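Local coordinates for protein aminotransferase, class I (Staphylococcus aureus, PDB 2O1B) that probably catalyses pyridoxal-5'-phosphate-dependent amino-group transfer, as an aspartate aminotransferase of class I, at residues P233-S238 with A245-S250. Sequence-based numbering, arbitrary orientation.
Sequences PSILAS and AIEIYS. With PLP (pyridoxal-5'-phosphate), chain B.
Where I235 faces E247 their CA atoms lie 7.0 Å apart, as the turn in the loop 233-238 packs over the first half of strand 245-250. E247 carries most of the contact: CG stands anti to its backbone N (chi1 -169°) and the extended chain lifts the carboxylate off the strand to the turn. There S234 OG donates to OE1 of E247 at 2.6 Å, arriving on the syn side but 26° out of the carboxylate plane, while the N-H of I235 points at E247 OE2 (2.9 Å), whose position is less certain. Y98 also hydrogen-bonds to OE1, and this second bond probably helps hold the carboxylate's rotation. Serine suits its place because its short hydroxyl works twice: OG also accepts from L236 N at 3.1 Å, closing an ST turn. Branched I235 packs beside the acid, with CG2 next to the carboxylate; the single methyl of A245 lets I235 CD1 come down to 3.9 Å from A245 CB. L236 CD2 lies 3.7 Å from A245 O. At the far end of the strand, S250 OG donates to phosphate oxygen O3P of PLP (2.7 Å) and accepts a hydrogen bond from the backbone N of S252. The arrangement belongs to the large domain of fold-type I aminotransferases, where an inner strand of the mixed seven-stranded sheet, its first half covered by a loop, delivers a serine to the cofactor's phosphate site.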
loop_
_atom_site.group_PDB
_atom_site.type_symbol
_atom_site.label_atom_id
_atom_site.label_comp_id
_atom_site.label_asym_id
_atom_site.label_seq_id
_atom_site.Cartn_x
_atom_site.Cartn_y
_atom_site.Cartn_z
ATOM N N PRO A 233 14.762 -3.143 24.098
ATOM C CA PRO A 233 15.912 -3.305 23.224
ATOM C C PRO A 233 15.551 -3.577 21.759
ATOM O O PRO A 233 14.517 -4.189 21.466
ATOM C CB PRO A 233 16.624 -4.524 23.817
ATOM C CG PRO A 233 15.561 -5.319 24.388
ATOM C CD PRO A 233 14.485 -4.374 24.855
ATOM N N SER A 234 16.427 -3.125 20.864
ATOM C CA SER A 234 16.349 -3.459 19.453
ATOM C C SER A 234 17.008 -4.827 19.238
ATOM O O SER A 234 18.021 -5.123 19.865
ATOM C CB SER A 234 17.086 -2.396 18.637
ATOM O OG SER A 234 17.108 -2.719 17.251
ATOM N N ILE A 235 16.452 -5.647 18.350
ATOM C CA ILE A 235 17.130 -6.890 17.960
ATOM C C ILE A 235 18.441 -6.582 17.215
ATOM O O ILE A 235 19.379 -7.381 17.231
ATOM C CB ILE A 235 16.222 -7.811 17.105
ATOM C CG1 ILE A 235 16.817 -9.225 17.014
ATOM C CG2 ILE A 235 15.943 -7.192 15.703
ATOM C CD1 ILE A 235 15.867 -10.278 16.429
ATOM N N LEU A 236 18.502 -5.410 16.575
ATOM C CA LEU A 236 19.693 -5.010 15.826
ATOM C C LEU A 236 20.827 -4.476 16.700
ATOM O O LEU A 236 21.944 -4.305 16.213
ATOM C CB LEU A 236 19.348 -4.004 14.724
ATOM C CG LEU A 236 18.282 -4.386 13.694
ATOM C CD1 LEU A 236 18.240 -3.319 12.628
ATOM C CD2 LEU A 236 18.563 -5.723 13.082
ATOM N N ALA A 237 20.558 -4.226 17.983
ATOM C CA ALA A 237 21.618 -3.817 18.918
ATOM C C ALA A 237 22.345 -5.022 19.516
ATOM O O ALA A 237 23.393 -4.880 20.154
ATOM C CB ALA A 237 21.063 -2.915 20.018
ATOM N N SER A 238 21.781 -6.208 19.326
ATOM C CA SER A 238 22.470 -7.440 19.707
ATOM C C SER A 238 23.521 -7.756 18.649
ATOM O O SER A 238 23.263 -7.596 17.465
ATOM C CB SER A 238 21.478 -8.598 19.834
ATOM O OG SER A 238 20.732 -8.515 21.038
ATOM N N ALA A 245 18.262 -10.731 10.929
ATOM C CA ALA A 245 16.987 -10.059 11.165
ATOM C C ALA A 245 16.807 -8.689 10.520
ATOM O O ALA A 245 17.780 -7.975 10.230
ATOM C CB ALA A 245 16.738 -9.934 12.667
ATOM N N ILE A 246 15.536 -8.340 10.311
ATOM C CA ILE A 246 15.130 -6.947 10.122
ATOM C C ILE A 246 14.227 -6.578 11.277
ATOM O O ILE A 246 13.604 -7.444 11.896
ATOM C CB ILE A 246 14.358 -6.694 8.791
ATOM C CG1 ILE A 246 13.142 -7.624 8.663
ATOM C CG2 ILE A 246 15.296 -6.802 7.597
ATOM C CD1 ILE A 246 12.192 -7.262 7.501
ATOM N N GLU A 247 14.172 -5.287 11.572
ATOM C CA GLU A 247 13.262 -4.768 12.571
ATOM C C GLU A 247 12.323 -3.774 11.915
ATOM O O GLU A 247 12.750 -2.950 11.113
ATOM C CB GLU A 247 14.050 -4.083 13.656
ATOM C CG GLU A 247 13.243 -3.736 14.874
ATOM C CD GLU A 247 14.141 -3.570 16.040
ATOM O OE1 GLU A 247 14.826 -2.518 16.121
ATOM O OE2 GLU A 247 14.183 -4.512 16.855
ATOM N N ILE A 248 11.044 -3.848 12.266
ATOM C CA ILE A 248 10.040 -2.955 11.684
ATOM C C ILE A 248 9.514 -2.013 12.773
ATOM O O ILE A 248 9.126 -2.439 13.857
ATOM C CB ILE A 248 8.945 -3.756 10.966
ATOM C CG1 ILE A 248 9.503 -4.271 9.623
ATOM C CG2 ILE A 248 7.693 -2.896 10.741
ATOM C CD1 ILE A 248 8.616 -5.183 8.859
ATOM N N TYR A 249 9.562 -0.727 12.484
ATOM C CA TYR A 249 9.238 0.313 13.451
ATOM C C TYR A 249 8.106 1.164 12.896
ATOM O O TYR A 249 8.142 1.529 11.719
ATOM C CB TYR A 249 10.471 1.189 13.700
ATOM C CG TYR A 249 10.320 2.128 14.879
ATOM C CD1 TYR A 249 10.722 1.731 16.164
ATOM C CD2 TYR A 249 9.758 3.405 14.723
ATOM C CE1 TYR A 249 10.555 2.582 17.270
ATOM C CE2 TYR A 249 9.596 4.261 15.816
ATOM C CZ TYR A 249 9.987 3.836 17.085
ATOM O OH TYR A 249 9.818 4.676 18.163
ATOM N N SER A 250 7.122 1.490 13.741
ATOM C CA SER A 250 5.956 2.260 13.324
ATOM C C SER A 250 5.914 3.622 13.998
ATOM O O SER A 250 6.265 3.742 15.170
ATOM C CB SER A 250 4.663 1.509 13.664
ATOM O OG SER A 250 3.539 2.298 13.310
HETATM N N1 PLP B . 2.270 -4.804 14.765
HETATM C C2 PLP B . 1.760 -4.675 16.044
HETATM C C2A PLP B . 2.250 -5.594 17.128
HETATM C C3 PLP B . 0.827 -3.666 16.294
HETATM O O3 PLP B . 0.296 -3.495 17.541
HETATM C C4 PLP B . 0.416 -2.813 15.261
HETATM C C4A PLP B . -0.113 -1.464 15.647
HETATM C C5 PLP B . 0.929 -2.968 13.970
HETATM C C6 PLP B . 1.862 -3.977 13.730
HETATM C C5A PLP B . 0.479 -2.075 12.821
HETATM O O4P PLP B . 1.021 -0.770 12.899
HETATM P P PLP B . 0.815 0.284 11.691
HETATM O O1P PLP B . -0.176 1.351 12.126
HETATM O O2P PLP B . 0.297 -0.488 10.507
HETATM O O3P PLP B . 2.153 0.908 11.413
#